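Local coordinates for putative lipoprotein YcdA (Bacillus subtilis subsp. subtilis str. 168, PDB 4R4G) that is of unknown function but is a putative membrane-attached lipoprotein, with an Ig-like domain and an alpha/beta domain joined by a kinked helix, at residues L39-N44 with F127-K132; N111-S116 with K121-T126; S197-S202 with S267-V272. All blocks are in the same frame, centred on the assembly; numbering follows the deposited sequence.

Contact 1: residues L39-N44 with F127-K132; sequences LVLKVN and FKIDGK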
# COMPACT_ATOMS: atom_id res chain seq x y z
N LEU A 39 -2.20 -12.59 7.82
CA LEU A 39 -1.63 -11.45 8.52
C LEU A 39 -0.58 -11.96 9.49
O LEU A 39 -0.35 -13.17 9.59
CB LEU A 39 -2.72 -10.65 9.26
CG LEU A 39 -3.78 -9.96 8.39
CD1 LEU A 39 -4.81 -9.28 9.26
CD2 LEU A 39 -3.14 -8.92 7.44
N VAL A 40 0.06 -11.04 10.19
CA VAL A 40 1.05 -11.39 11.19
C VAL A 40 0.56 -10.80 12.49
O VAL A 40 0.28 -9.61 12.53
CB VAL A 40 2.48 -10.92 10.78
CG1 VAL A 40 3.47 -11.03 11.94
CG2 VAL A 40 2.97 -11.71 9.57
N LEU A 41 0.40 -11.64 13.53
CA LEU A 41 -0.07 -11.17 14.82
C LEU A 41 1.14 -10.69 15.62
O LEU A 41 2.08 -11.46 15.84
CB LEU A 41 -0.84 -12.28 15.56
CG LEU A 41 -1.54 -11.90 16.86
CD1 LEU A 41 -2.86 -11.20 16.59
CD2 LEU A 41 -1.77 -13.12 17.70
N LYS A 42 1.15 -9.39 15.97
CA LYS A 42 2.23 -8.76 16.74
C LYS A 42 1.77 -8.67 18.19
O LYS A 42 0.83 -7.93 18.50
CB LYS A 42 2.60 -7.38 16.15
CG LYS A 42 3.80 -6.67 16.79
CD LYS A 42 4.12 -5.40 16.03
CE LYS A 42 4.88 -4.38 16.84
NZ LYS A 42 5.52 -3.35 15.97
N VAL A 43 2.39 -9.48 19.05
CA VAL A 43 2.10 -9.58 20.48
C VAL A 43 3.30 -9.00 21.25
O VAL A 43 4.38 -9.59 21.21
CB VAL A 43 1.76 -11.04 20.91
CG1 VAL A 43 1.25 -11.09 22.35
CG2 VAL A 43 0.75 -11.68 19.97
N ASN A 44 3.13 -7.82 21.89
CA ASN A 44 4.19 -7.21 22.70
C ASN A 44 4.04 -7.78 24.09
O ASN A 44 2.96 -7.70 24.66
CB ASN A 44 4.13 -5.66 22.71
CG ASN A 44 5.30 -5.03 23.44
OD1 ASN A 44 5.32 -4.87 24.67
ND2 ASN A 44 6.35 -4.71 22.70
N PHE A 127 -2.15 -17.89 27.45
CA PHE A 127 -3.12 -16.80 27.30
C PHE A 127 -4.02 -17.01 26.10
O PHE A 127 -3.56 -17.46 25.06
CB PHE A 127 -2.43 -15.43 27.13
CG PHE A 127 -1.40 -15.07 28.17
CD1 PHE A 127 -0.08 -15.51 28.05
CD2 PHE A 127 -1.72 -14.22 29.22
CE1 PHE A 127 0.88 -15.15 29.01
CE2 PHE A 127 -0.76 -13.88 30.19
CZ PHE A 127 0.53 -14.34 30.07
N LYS A 128 -5.29 -16.64 26.22
CA LYS A 128 -6.22 -16.67 25.11
C LYS A 128 -6.31 -15.27 24.54
O LYS A 128 -6.31 -14.29 25.30
CB LYS A 128 -7.59 -17.21 25.53
CG LYS A 128 -7.54 -18.65 26.01
CD LYS A 128 -8.89 -19.18 26.31
CE LYS A 128 -8.85 -20.61 26.81
NZ LYS A 128 -10.21 -21.03 27.29
N ILE A 129 -6.28 -15.17 23.20
CA ILE A 129 -6.38 -13.92 22.45
C ILE A 129 -7.59 -14.02 21.51
O ILE A 129 -7.63 -14.93 20.67
CB ILE A 129 -5.06 -13.66 21.68
CG1 ILE A 129 -3.90 -13.39 22.65
CG2 ILE A 129 -5.24 -12.54 20.66
CD1 ILE A 129 -2.49 -13.46 22.04
N ASP A 130 -8.59 -13.14 21.68
CA ASP A 130 -9.74 -13.13 20.78
C ASP A 130 -9.42 -12.25 19.57
O ASP A 130 -9.30 -11.04 19.71
CB ASP A 130 -11.02 -12.65 21.48
CG ASP A 130 -12.25 -12.59 20.57
OD1 ASP A 130 -12.16 -13.05 19.41
OD2 ASP A 130 -13.30 -12.09 21.03
N GLY A 131 -9.26 -12.87 18.41
CA GLY A 131 -8.94 -12.16 17.18
C GLY A 131 -10.10 -11.36 16.63
O GLY A 131 -9.89 -10.45 15.82
N LYS A 132 -11.34 -11.72 17.05
CA LYS A 132 -12.58 -11.05 16.65
C LYS A 132 -12.89 -9.86 17.59
O LYS A 132 -13.94 -9.24 17.43
CB LYS A 132 -13.77 -12.04 16.58
CG LYS A 132 -14.02 -12.58 15.18
CD LYS A 132 -15.45 -13.05 14.98
CE LYS A 132 -16.00 -12.73 13.60
NZ LYS A 132 -17.50 -12.81 13.55
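The two sheets of the Ig-like sandwich meet face to face here, where I129 on strand 125-130 rests its outer methyl against L41 and V43, neighbours on one face of strand 39-48. The touch is wholly apolar: I129 CD1 lies 4.2 Å from V43 CG2 and 4.4 Å from L41 CD2, so one methyl serves two residues of the partner strand. An extended outer torsion in I129 (chi2 165°) carries CD1 away from its own backbone and across the gap. The strand backbones stay far apart, with V43 CA and I129 CA 9.7 Å from each other, a spacing that identifies packing between sheets rather than pairing within one. Just beyond I129 the strand ends in an Asx turn. D130 OD1 accepts from K132 N at 2.8 Å, met from above the carboxylate plane, and the same oxygen also receives Q107 NE2; together these bonds tie the side chain to the turning backbone and to the neighbouring strand. G131 O is bound by Y24 OH, a link from this turn to the opposite sheet. Around the contact, strand 39-48 runs between strands 16-25 and 93-102, with L41 also touching V22 and V102 and V43 touching I19. From the other sheet, strand 107-112 adds Y108 beside L41 and I129, and L110 beside V43, which continues the buried layer.

Contact 2: residues N111-S116 with K121-T126; sequences NYTPES and KPKSVT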
# COMPACT_ATOMS: atom_id res chain seq x y z
N ASN A 111 1.38 -19.48 24.34
CA ASN A 111 1.97 -20.26 25.44
C ASN A 111 3.41 -19.84 25.63
O ASN A 111 4.11 -19.59 24.65
CB ASN A 111 1.87 -21.79 25.24
CG ASN A 111 2.40 -22.61 26.43
OD1 ASN A 111 1.78 -22.67 27.51
ND2 ASN A 111 3.56 -23.25 26.27
N TYR A 112 3.83 -19.72 26.91
CA TYR A 112 5.19 -19.36 27.31
C TYR A 112 5.74 -20.46 28.18
O TYR A 112 5.11 -20.78 29.19
CB TYR A 112 5.28 -18.01 28.04
CG TYR A 112 6.64 -17.77 28.67
CD1 TYR A 112 7.78 -17.61 27.88
CD2 TYR A 112 6.80 -17.75 30.05
CE1 TYR A 112 9.03 -17.37 28.46
CE2 TYR A 112 8.05 -17.55 30.64
CZ TYR A 112 9.16 -17.35 29.84
OH TYR A 112 10.40 -17.17 30.42
N THR A 113 6.90 -21.03 27.79
CA THR A 113 7.59 -22.07 28.54
C THR A 113 8.97 -21.52 28.88
O THR A 113 9.84 -21.41 28.00
CB THR A 113 7.59 -23.44 27.81
OG1 THR A 113 6.24 -23.93 27.74
CG2 THR A 113 8.44 -24.49 28.52
N PRO A 114 9.16 -21.15 30.17
CA PRO A 114 10.46 -20.58 30.60
C PRO A 114 11.62 -21.56 30.45
O PRO A 114 11.42 -22.77 30.56
CB PRO A 114 10.22 -20.22 32.07
CG PRO A 114 9.09 -21.08 32.49
CD PRO A 114 8.20 -21.21 31.29
N GLU A 115 12.82 -21.01 30.14
CA GLU A 115 14.05 -21.78 29.93
C GLU A 115 14.59 -22.16 31.29
O GLU A 115 15.49 -21.51 31.84
CB GLU A 115 15.05 -21.00 29.07
CG GLU A 115 14.58 -20.75 27.66
CD GLU A 115 15.57 -20.21 26.64
OE1 GLU A 115 16.76 -20.05 26.99
OE2 GLU A 115 15.17 -19.98 25.48
N SER A 116 13.98 -23.20 31.86
CA SER A 116 14.23 -23.71 33.19
C SER A 116 14.37 -25.22 33.19
O SER A 116 13.87 -25.90 32.28
CB SER A 116 13.09 -23.28 34.11
OG SER A 116 13.03 -23.95 35.35
N LYS A 121 4.74 -28.03 31.98
CA LYS A 121 3.37 -27.67 32.36
C LYS A 121 3.27 -26.85 33.66
O LYS A 121 2.59 -25.83 33.61
CB LYS A 121 2.48 -28.90 32.45
CG LYS A 121 2.15 -29.48 31.09
CD LYS A 121 0.92 -30.38 31.19
CE LYS A 121 0.37 -30.80 29.87
NZ LYS A 121 -0.15 -29.64 29.07
N PRO A 122 3.92 -27.19 34.80
CA PRO A 122 3.74 -26.35 36.00
C PRO A 122 4.35 -24.94 35.90
O PRO A 122 3.73 -23.96 36.35
CB PRO A 122 4.41 -27.18 37.12
CG PRO A 122 4.53 -28.58 36.56
CD PRO A 122 4.75 -28.38 35.11
N LYS A 123 5.54 -24.82 35.27
CA LYS A 123 6.27 -23.55 35.13
C LYS A 123 5.74 -22.69 33.96
O LYS A 123 6.09 -21.51 33.89
CB LYS A 123 7.79 -23.80 34.97
CG LYS A 123 8.20 -24.59 33.70
CD LYS A 123 9.70 -24.94 33.57
CE LYS A 123 10.00 -25.34 32.14
NZ LYS A 123 11.17 -26.24 32.00
N SER A 124 4.91 -23.26 33.04
CA SER A 124 4.37 -22.59 31.84
C SER A 124 3.11 -21.74 32.09
O SER A 124 2.41 -21.95 33.06
CB SER A 124 4.03 -23.63 30.78
OG SER A 124 5.19 -24.23 30.23
N VAL A 125 2.84 -20.76 31.20
CA VAL A 125 1.63 -19.92 31.25
C VAL A 125 1.06 -19.84 29.85
O VAL A 125 1.80 -19.79 28.87
CB VAL A 125 1.73 -18.50 31.90
CG1 VAL A 125 1.83 -18.58 33.41
CG2 VAL A 125 2.84 -17.66 31.29
N THR A 126 -0.27 -19.81 29.78
CA THR A 126 -1.02 -19.81 28.55
C THR A 126 -2.06 -18.65 28.55
O THR A 126 -2.77 -18.46 29.53
CB THR A 126 -1.64 -21.22 28.33
OG1 THR A 126 -2.45 -21.19 27.17
CG2 THR A 126 -2.50 -21.70 29.50
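Backbone pairing between Y112 and V125 supplies the regular part of this contact, and side-chain bonds take over where the strands part. Y112 N gives to V125 O at 2.8 Å, and V125 N returns a bond to Y112 O at 3.0 Å, making a hydrogen-bonded antiparallel pair; N111 and T126 form the adjoining non-hydrogen-bonded one. T113 OG1 donates to S124 OG at 2.7 Å, while S124 OG also bonds K120 O, so this hydroxyl joins the end of one strand to the short helix preceding the other. Farther out, K123 NZ donates to S116 O at 2.7 Å, from well above the carbonyl plane, and reaches G118 O as well: one ammonium group holds two carbonyls of the connecting loop. Apolar contacts fill in beside these bonds. K123 has its CG between the backbone N and the carbonyl carbon (chi1 64°) and is extended beyond, which lays the chain past P114, with P114 CG 3.8 Å from K123 CG, and then past S116, whose CB is 3.8 Å from K123 CD. V125 CG2 sits at the edge of the Y112 ring, 4.1 Å from Y112 CB, on the sheet face where both residues also touch V17 of the other sheet. The whole is an antiparallel beta hairpin with a long, partly helical connection, joining strands 107-112 and 125-130 at one edge of the Ig-like sandwich.

Contact 3: residues S197-S202 with S267-V272; sequences STYADS and SYEEAV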
# COMPACT_ATOMS: atom_id res chain seq x y z
N SER A 197 6.53 24.78 -28.18
CA SER A 197 6.26 24.99 -26.74
C SER A 197 5.18 26.09 -26.55
O SER A 197 4.79 26.39 -25.41
CB SER A 197 7.54 25.33 -26.00
N THR A 198 4.70 26.68 -27.68
CA THR A 198 3.65 27.70 -27.79
C THR A 198 2.32 27.10 -27.29
O THR A 198 1.72 27.64 -26.35
CB THR A 198 3.56 28.21 -29.25
OG1 THR A 198 3.12 27.15 -30.11
CG2 THR A 198 4.88 28.79 -29.77
N TYR A 199 1.92 25.93 -27.87
CA TYR A 199 0.70 25.15 -27.59
C TYR A 199 0.52 24.76 -26.09
O TYR A 199 -0.55 24.25 -25.75
CB TYR A 199 0.70 23.83 -28.42
CG TYR A 199 0.41 23.95 -29.90
CD1 TYR A 199 -0.90 24.11 -30.37
CD2 TYR A 199 1.42 23.78 -30.84
CE1 TYR A 199 -1.17 24.19 -31.73
CE2 TYR A 199 1.16 23.85 -32.21
CZ TYR A 199 -0.14 24.05 -32.65
OH TYR A 199 -0.42 24.12 -34.00
N ALA A 200 1.55 24.99 -25.22
CA ALA A 200 1.56 24.65 -23.79
C ALA A 200 0.39 25.28 -23.02
O ALA A 200 -0.28 24.57 -22.26
CB ALA A 200 2.88 25.05 -23.14
N ASP A 201 0.13 26.60 -23.23
CA ASP A 201 -1.00 27.25 -22.56
C ASP A 201 -2.04 27.61 -23.62
O ASP A 201 -2.21 28.77 -23.99
CB ASP A 201 -0.57 28.45 -21.68
CG ASP A 201 -0.16 28.08 -20.24
OD1 ASP A 201 -0.71 27.07 -19.69
OD2 ASP A 201 0.65 28.82 -19.64
N SER A 202 -2.70 26.54 -24.14
CA SER A 202 -3.76 26.59 -25.16
C SER A 202 -4.92 25.69 -24.77
O SER A 202 -4.73 24.68 -24.09
CB SER A 202 -3.21 26.17 -26.52
OG SER A 202 -2.96 24.78 -26.62
N SER A 267 -3.69 23.67 -44.71
CA SER A 267 -2.27 23.76 -44.38
C SER A 267 -1.88 22.74 -43.31
O SER A 267 -2.74 22.05 -42.74
CB SER A 267 -1.90 25.17 -43.92
OG SER A 267 -2.55 25.56 -42.72
N TYR A 268 -0.57 22.62 -43.05
CA TYR A 268 -0.04 21.72 -42.03
C TYR A 268 -0.49 22.20 -40.65
O TYR A 268 -0.80 21.37 -39.80
CB TYR A 268 1.49 21.62 -42.13
CG TYR A 268 2.11 20.62 -41.17
CD1 TYR A 268 2.13 19.26 -41.47
CD2 TYR A 268 2.71 21.04 -39.99
CE1 TYR A 268 2.70 18.34 -40.59
CE2 TYR A 268 3.29 20.13 -39.11
CZ TYR A 268 3.29 18.78 -39.42
OH TYR A 268 3.86 17.88 -38.56
N GLU A 269 -0.59 23.54 -40.45
CA GLU A 269 -1.04 24.12 -39.18
C GLU A 269 -2.53 23.81 -38.94
O GLU A 269 -2.86 23.31 -37.85
CB GLU A 269 -0.78 25.64 -39.14
CG GLU A 269 -0.71 26.20 -37.72
CD GLU A 269 -0.77 27.70 -37.54
OE1 GLU A 269 -1.25 28.41 -38.45
OE2 GLU A 269 -0.38 28.17 -36.44
N GLU A 270 -3.41 24.08 -39.95
CA GLU A 270 -4.86 23.82 -39.90
C GLU A 270 -5.16 22.37 -39.45
O GLU A 270 -5.94 22.16 -38.51
CB GLU A 270 -5.50 24.04 -41.29
CG GLU A 270 -5.72 25.49 -41.71
CD GLU A 270 -5.98 25.64 -43.20
OE1 GLU A 270 -7.05 25.19 -43.68
OE2 GLU A 270 -5.11 26.22 -43.89
N ALA A 271 -4.50 21.39 -40.12
CA ALA A 271 -4.62 19.95 -39.91
C ALA A 271 -4.05 19.51 -38.56
O ALA A 271 -4.63 18.62 -37.95
CB ALA A 271 -3.92 19.21 -41.03
N VAL A 272 -2.94 20.13 -38.10
CA VAL A 272 -2.33 19.82 -36.80
C VAL A 272 -3.29 20.27 -35.69
O VAL A 272 -3.59 19.47 -34.81
CB VAL A 272 -0.91 20.45 -36.64
CG1 VAL A 272 -0.53 20.63 -35.17
CG2 VAL A 272 0.13 19.60 -37.35
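A tyrosine, Y199, reaches from a loop of the C-terminal domain to V272 and E269 in the opening turns of helix 268-283, making a small loop-to-helix contact at the surface. Its far end does the touching. Y199 OH lies 3.7 Å from V272 CG1 and 4.3 Å from E269 CG, and the tyrosine and valine side chains cross at a slant, with CZ of Y199 4.3 Å from CG1 of V272. V272 is shared between two tyrosines: its CG1 branch, anti to the backbone N (chi1 156°), meets Y199, whereas its CG2 lies 3.7 Å above the ring plane of Y268, toward the rim. E269 meets Y199 through its CG, while its OE2 forms a salt bridge with K273. Both segments are organised by serines at helix starts. S202 OG donates to Y199 O at 2.6 Å and also makes a weak bond to L205 N, linking the tyrosine's backbone to the beginning of helix 203-219. On the partner side S267 and E270 form a capping box: E270 N gives to S267 OG, and S267 N to E270 OE2 at 3.0 Å. The hydroxyl of S267 adds a further bond to that carboxylate oxygen. Y199 thus bridges two helices, resting on L190 of helix 174-192 and, farther along helix 268-283, on K273 and L276, while A271 packs inward against Y260 of helix 248-260.

Contacts 1 and 2 share strand 125-130 and show two ways in which a beta sandwich is held. Contact 1 is buried and joins opposite sheets through methyl groups alone; contact 2, nested within the loop that contact 1 closes, lies about 18 Å away between centres, is partly buried, and relies on backbone and side-chain hydrogen bonds within one sheet. Contact 3 belongs to the other domain, beyond the chain's centre, its nearest atoms about 45 Å from contact 1 and 64 Å from contact 2. It is a surface contact, small like contact 1, with its hydrogen bonds within each segment rather than between them.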